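Uncharacterized conserved (Bdellovibrio bacteriovorus, PDB 7O21) edits the cell-wall peptidoglycan to generate cell curvature, probably acting as an L,D-carboxypeptidase of the YkuD family. Local coordinates at residues 27-32 against 174-179; 43-48 against 54-59. All coordinates share one frame; numbering follows the deposited sequence.

Both contacts are buried and reach the same sheet, in which strands 172-176 and 42-47 are neighbours. Interaction 2 is a hairpin inside the catalytic sheet, held by main-chain hydrogen bonds with side chains packed on its two faces. Interaction 1 has no hydrogen bond between its segments: a turn and the short edge strand 30-32 that it leads into, part of the five-stranded sheet, meet strand 172-176 and the residues after it through carbon contacts alone. The two contacts touch directly. K48 NZ makes a 2.6 Å salt bridge to D177 OD1, and P27 CD packs 3.6 Å from F56 CZ, so the hairpin face bearing F56 packs against the 27-32 turn.

Interaction 1 (27-32 against 174-179); sequences PASLLQ and LIFDHV
S29, L30 and P27 meet F176, L174 and V179 where the two folds of the chain join: strand 30-32 edges the antiparallel sheet of the NTF2-like fold, and strand 172-176 belongs to the YkuD-type catalytic sheet. A type I turn from P27 to L30, closed by a weak bond from L30 N to P27 O (3.3 Å), leads into the short strand. All three contacts are van der Waals in kind, and no hydrogen bond passes between the segments. The first involves the aromatic ring: S29 CB lies 3.6 Å from F176 CE2, approaching obliquely. L174 CB of the same strand as F176 sits 3.6 Å above the plane of the F176 ring, offset toward its rim, while H257 of strand 246-257 stacks with the ring. The second and third contacts are purely aliphatic. L174 is extended about its second torsion (chi2 -177°), which carries CD1 outward to 4.1 Å from L30 CB; the L30 side chain also touches V43 of strand 42-47. The third lies past the end of strand 172-176, where V179 meets P27.

Polar groups of the turn and strand are met by other parts of the fold. The backbone of A28 bonds to N180, L30 O accepts from H187 NE2, and S29 OG has a weak bond to Q256 O. L31 and Q32 both face I254 in a classic beta bulge, where the strand joins 246-257. At the far end of the contact, beyond the F176 ring, V179 CG1, anti to its backbone N (chi1 175°), stands 4.0 Å from P27 CB.

Interaction 2 (43-48 against 54-59); sequences VILVDK and SVFERN
V43 to L45 pair with F56 to S54 as antiparallel strands of a beta hairpin in the YkuD-type catalytic sheet; the axes of these short segments approach to 4.8 Å, and their directions lie 146° from one another. V43 with F56 and L45 with S54 are hydrogen-bonded pairs, each closed by two bonds; I44 with V55, between them, is a non-hydrogen-bonded pair. The straightest link runs from F56 N to V43 O, 2.9 Å long with 178° at the hydrogen, and S54 N to L45 O is 2.8 Å. Two CA-H...O contacts fill the interval, among them I44 CA to S54 O at 3.4 Å.

V43, L45, S54 and F56 share one face of the sheet. There the contact is diagonal: with its CG anti to the backbone N (chi1 171°), L45 brings CD2 to 3.8 Å from F56 CE1, slanting in on the ring. V43 O lies near the plane of that ring, at its edge. I44 and V55 occupy the opposite face, where V55 touches I66 and T67 of strand 62-73 and the side chain of I44 is about 12 Å from that of H136, the predicted proton donor/acceptor.

S54 OG turns beside its own backbone N and is hydrogen-bonded to E68 OE1 of strand 62-73. S54 OG is also hydrogen-bonded, at 2.7 Å, to a water; this water donates to L45 O, which accepts from S54 N as well.

Interaction 1 (27-32 against 174-179)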
loop_
_atom_site.group_PDB
_atom_site.type_symbol
_atom_site.label_atom_id
_atom_site.label_comp_id
_atom_site.label_asym_id
_atom_site.label_seq_id
_atom_site.Cartn_x
_atom_site.Cartn_y
_atom_site.Cartn_z
ATOM N N PRO A 27 -9.254 -24.466 -14.360
ATOM C CA PRO A 27 -9.679 -24.070 -13.008
ATOM C C PRO A 27 -10.906 -23.168 -13.051
ATOM O O PRO A 27 -10.897 -22.115 -13.701
ATOM C CB PRO A 27 -8.453 -23.325 -12.463
ATOM C CG PRO A 27 -7.757 -22.818 -13.689
ATOM C CD PRO A 27 -7.975 -23.859 -14.753
ATOM N N ALA A 28 -11.950 -23.573 -12.320
ATOM C CA ALA A 28 -13.230 -22.872 -12.376
ATOM C C ALA A 28 -13.117 -21.428 -11.904
ATOM O O ALA A 28 -13.920 -20.582 -12.314
ATOM C CB ALA A 28 -14.278 -23.612 -11.542
ATOM N N SER A 29 -12.161 -21.133 -11.031
ATOM C CA SER A 29 -12.105 -19.820 -10.401
ATOM C C SER A 29 -11.362 -18.774 -11.221
ATOM O O SER A 29 -11.544 -17.574 -10.966
ATOM C CB SER A 29 -11.520 -19.902 -8.991
ATOM O OG SER A 29 -12.326 -20.736 -8.154
ATOM N N LEU A 30 -10.520 -19.177 -12.171
ATOM C CA LEU A 30 -9.798 -18.225 -13.008
ATOM C C LEU A 30 -10.520 -18.196 -14.344
ATOM O O LEU A 30 -10.330 -19.080 -15.186
ATOM C CB LEU A 30 -8.340 -18.640 -13.170
ATOM C CG LEU A 30 -7.536 -17.801 -14.163
ATOM C CD1 LEU A 30 -7.509 -16.322 -13.768
ATOM C CD2 LEU A 30 -6.105 -18.337 -14.275
ATOM N N LEU A 31 -11.371 -17.185 -14.529
ATOM C CA LEU A 31 -12.250 -17.170 -15.693
ATOM C C LEU A 31 -11.685 -16.426 -16.897
ATOM O O LEU A 31 -11.997 -16.794 -18.030
ATOM C CB LEU A 31 -13.632 -16.623 -15.316
ATOM C CG LEU A 31 -14.401 -17.570 -14.385
ATOM C CD1 LEU A 31 -15.678 -16.910 -13.901
ATOM C CD2 LEU A 31 -14.707 -18.889 -15.083
ATOM N N GLN A 32 -10.881 -15.382 -16.695
ATOM C CA GLN A 32 -10.365 -14.613 -17.822
ATOM C C GLN A 32 -9.159 -13.818 -17.344
ATOM O O GLN A 32 -9.100 -13.409 -16.182
ATOM C CB GLN A 32 -11.435 -13.639 -18.343
ATOM C CG GLN A 32 -11.166 -13.085 -19.741
ATOM C CD GLN A 32 -12.409 -12.473 -20.350
ATOM O OE1 GLN A 32 -13.028 -13.054 -21.243
ATOM N NE2 GLN A 32 -12.800 -11.315 -19.847
ATOM N N LEU A 174 -3.085 -16.596 -7.060
ATOM C CA LEU A 174 -4.341 -17.089 -6.510
ATOM C C LEU A 174 -3.988 -18.244 -5.591
ATOM O O LEU A 174 -3.403 -19.235 -6.039
ATOM C CB LEU A 174 -5.250 -17.582 -7.629
ATOM C CG LEU A 174 -5.598 -16.572 -8.727
ATOM C CD1 LEU A 174 -6.580 -17.179 -9.742
ATOM C CD2 LEU A 174 -6.130 -15.276 -8.143
ATOM N N ILE A 175 -4.305 -18.106 -4.311
ATOM C CA ILE A 175 -3.885 -19.057 -3.291
ATOM C C ILE A 175 -5.154 -19.707 -2.760
ATOM O O ILE A 175 -5.885 -19.108 -1.968
ATOM C CB ILE A 175 -3.066 -18.380 -2.182
ATOM C CG1 ILE A 175 -1.813 -17.693 -2.775
ATOM C CG2 ILE A 175 -2.660 -19.410 -1.107
ATOM C CD1 ILE A 175 -1.036 -16.810 -1.796
ATOM N N PHE A 176 -5.442 -20.932 -3.198
ATOM C CA PHE A 176 -6.731 -21.565 -2.937
ATOM C C PHE A 176 -6.505 -22.883 -2.215
ATOM O O PHE A 176 -5.633 -23.665 -2.612
ATOM C CB PHE A 176 -7.473 -21.820 -4.252
ATOM C CG PHE A 176 -7.864 -20.556 -5.012
ATOM C CD1 PHE A 176 -8.000 -19.338 -4.359
ATOM C CD2 PHE A 176 -8.109 -20.611 -6.378
ATOM C CE1 PHE A 176 -8.387 -18.184 -5.060
ATOM C CE2 PHE A 176 -8.494 -19.466 -7.088
ATOM C CZ PHE A 176 -8.624 -18.250 -6.425
ATOM N N ASP A 177 -7.287 -23.122 -1.151
ATOM C CA ASP A 177 -7.216 -24.395 -0.440
ATOM C C ASP A 177 -7.573 -25.543 -1.370
ATOM O O ASP A 177 -6.977 -26.628 -1.296
ATOM C CB ASP A 177 -8.178 -24.398 0.757
ATOM C CG ASP A 177 -7.730 -23.487 1.891
ATOM O OD1 ASP A 177 -6.723 -22.767 1.744
ATOM O OD2 ASP A 177 -8.401 -23.483 2.943
ATOM N N HIS A 178 -8.534 -25.319 -2.263
ATOM C CA HIS A 178 -9.005 -26.341 -3.179
ATOM C C HIS A 178 -9.133 -25.692 -4.550
ATOM O O HIS A 178 -9.293 -24.475 -4.647
ATOM C CB HIS A 178 -10.345 -26.887 -2.654
ATOM C CG HIS A 178 -10.218 -27.601 -1.340
ATOM N ND1 HIS A 178 -9.685 -28.868 -1.224
ATOM C CD2 HIS A 178 -10.486 -27.191 -0.076
ATOM C CE1 HIS A 178 -9.669 -29.224 0.048
ATOM N NE2 HIS A 178 -10.146 -28.223 0.766
ATOM N N VAL A 179 -9.008 -26.491 -5.609
ATOM C CA VAL A 179 -9.185 -26.022 -6.986
ATOM C C VAL A 179 -10.140 -26.973 -7.695
ATOM O O VAL A 179 -9.878 -28.178 -7.763
ATOM C CB VAL A 179 -7.856 -25.923 -7.751
ATOM C CG1 VAL A 179 -8.107 -25.555 -9.213
ATOM C CG2 VAL A 179 -6.940 -24.903 -7.091
#

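Interaction 2 (43-48 against 54-59)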
loop_
_atom_site.group_PDB
_atom_site.type_symbol
_atom_site.label_atom_id
_atom_site.label_comp_id
_atom_site.label_asym_id
_atom_site.label_seq_id
_atom_site.Cartn_x
_atom_site.Cartn_y
_atom_site.Cartn_z
ATOM N N VAL A 43 -0.830 -15.584 -14.815
ATOM C CA VAL A 43 -1.449 -15.715 -13.499
ATOM C C VAL A 43 -0.852 -16.948 -12.840
ATOM O O VAL A 43 -0.760 -17.999 -13.479
ATOM C CB VAL A 43 -2.973 -15.888 -13.624
ATOM C CG1 VAL A 43 -3.572 -16.349 -12.300
ATOM C CG2 VAL A 43 -3.623 -14.579 -14.097
ATOM N N ILE A 44 -0.465 -16.836 -11.577
ATOM C CA ILE A 44 0.020 -17.978 -10.806
ATOM C C ILE A 44 -1.128 -18.523 -9.968
ATOM O O ILE A 44 -1.830 -17.752 -9.295
ATOM C CB ILE A 44 1.214 -17.582 -9.924
ATOM C CG1 ILE A 44 2.415 -17.197 -10.807
ATOM C CG2 ILE A 44 1.554 -18.729 -8.970
ATOM C CD1 ILE A 44 3.574 -16.628 -10.018
ATOM N N LEU A 45 -1.336 -19.845 -10.010
ATOM C CA LEU A 45 -2.421 -20.499 -9.285
ATOM C C LEU A 45 -1.813 -21.522 -8.339
ATOM O O LEU A 45 -1.072 -22.412 -8.777
ATOM C CB LEU A 45 -3.378 -21.203 -10.251
ATOM C CG LEU A 45 -4.425 -22.095 -9.589
ATOM C CD1 LEU A 45 -5.397 -21.260 -8.789
ATOM C CD2 LEU A 45 -5.151 -22.919 -10.654
ATOM N N VAL A 46 -2.106 -21.390 -7.045
ATOM C CA VAL A 46 -1.590 -22.301 -6.022
ATOM C C VAL A 46 -2.739 -23.165 -5.518
ATOM O O VAL A 46 -3.751 -22.650 -5.031
ATOM C CB VAL A 46 -0.929 -21.546 -4.861
ATOM C CG1 VAL A 46 -0.383 -22.538 -3.818
ATOM C CG2 VAL A 46 0.159 -20.615 -5.364
ATOM N N ASP A 47 -2.576 -24.479 -5.617
ATOM C CA ASP A 47 -3.578 -25.467 -5.222
ATOM C C ASP A 47 -3.019 -26.147 -3.973
ATOM O O ASP A 47 -2.151 -27.021 -4.072
ATOM C CB ASP A 47 -3.756 -26.443 -6.385
ATOM C CG ASP A 47 -4.719 -27.568 -6.092
ATOM O OD1 ASP A 47 -5.032 -27.839 -4.915
ATOM O OD2 ASP A 47 -5.163 -28.194 -7.077
ATOM N N LYS A 48 -3.497 -25.733 -2.793
ATOM C CA LYS A 48 -2.937 -26.267 -1.552
ATOM C C LYS A 48 -3.155 -27.766 -1.442
ATOM O O LYS A 48 -2.250 -28.498 -1.022
ATOM C CB LYS A 48 -3.532 -25.577 -0.326
ATOM C CG LYS A 48 -3.240 -24.092 -0.219
ATOM C CD LYS A 48 -3.811 -23.578 1.101
ATOM C CE LYS A 48 -3.624 -22.085 1.271
ATOM N NZ LYS A 48 -4.465 -21.602 2.410
ATOM N N SER A 54 0.773 -23.585 -10.576
ATOM C CA SER A 54 0.685 -23.565 -12.026
ATOM C C SER A 54 0.772 -22.134 -12.534
ATOM O O SER A 54 0.431 -21.183 -11.830
ATOM C CB SER A 54 -0.639 -24.146 -12.518
ATOM O OG SER A 54 -0.913 -25.411 -11.943
ATOM N N VAL A 55 1.270 -21.991 -13.757
ATOM C CA VAL A 55 1.287 -20.711 -14.452
ATOM C C VAL A 55 0.302 -20.785 -15.606
ATOM O O VAL A 55 0.368 -21.706 -16.424
ATOM C CB VAL A 55 2.694 -20.350 -14.955
ATOM C CG1 VAL A 55 2.676 -18.968 -15.590
ATOM C CG2 VAL A 55 3.689 -20.397 -13.814
ATOM N N PHE A 56 -0.624 -19.837 -15.663
ATOM C CA PHE A 56 -1.545 -19.714 -16.779
ATOM C C PHE A 56 -1.228 -18.450 -17.561
ATOM O O PHE A 56 -0.761 -17.451 -17.004
ATOM C CB PHE A 56 -2.999 -19.658 -16.282
ATOM C CG PHE A 56 -3.520 -20.989 -15.837
ATOM C CD1 PHE A 56 -3.225 -21.469 -14.568
ATOM C CD2 PHE A 56 -4.267 -21.780 -16.696
ATOM C CE1 PHE A 56 -3.689 -22.703 -14.154
ATOM C CE2 PHE A 56 -4.727 -23.034 -16.286
ATOM C CZ PHE A 56 -4.439 -23.482 -15.014
ATOM N N GLU A 57 -1.463 -18.509 -18.869
ATOM C CA GLU A 57 -1.250 -17.384 -19.764
ATOM C C GLU A 57 -2.533 -17.076 -20.521
ATOM O O GLU A 57 -3.319 -17.973 -20.852
ATOM C CB GLU A 57 -0.082 -17.632 -20.762
ATOM C CG GLU A 57 0.285 -16.385 -21.569
ATOM C CD GLU A 57 1.442 -16.581 -22.541
ATOM O OE1 GLU A 57 1.889 -17.734 -22.710
ATOM O OE2 GLU A 57 1.890 -15.566 -23.116
ATOM N N ARG A 58 -2.723 -15.794 -20.810
ATOM C CA ARG A 58 -3.848 -15.364 -21.627
ATOM C C ARG A 58 -3.707 -15.896 -23.047
ATOM O O ARG A 58 -2.627 -15.857 -23.645
ATOM C CB ARG A 58 -3.883 -13.844 -21.677
ATOM C CG ARG A 58 -5.122 -13.299 -22.374
ATOM C CD ARG A 58 -4.993 -11.814 -22.675
ATOM N NE ARG A 58 -3.835 -11.531 -23.533
ATOM C CZ ARG A 58 -2.795 -10.769 -23.192
ATOM N NH1 ARG A 58 -2.741 -10.165 -22.017
ATOM N NH2 ARG A 58 -1.784 -10.607 -24.044
ATOM N N ASN A 59 -4.802 -16.394 -23.588
ATOM C CA ASN A 59 -4.890 -16.796 -24.995
ATOM C C ASN A 59 -6.199 -16.198 -25.502
ATOM O O ASN A 59 -7.228 -16.869 -25.544
ATOM C CB ASN A 59 -4.850 -18.319 -25.110
ATOM C CG ASN A 59 -5.088 -18.808 -26.516
ATOM O OD1 ASN A 59 -4.823 -18.109 -27.485
ATOM N ND2 ASN A 59 -5.596 -20.029 -26.631
HETATM O O HOH W 1 -1.952 -25.414 -9.437
#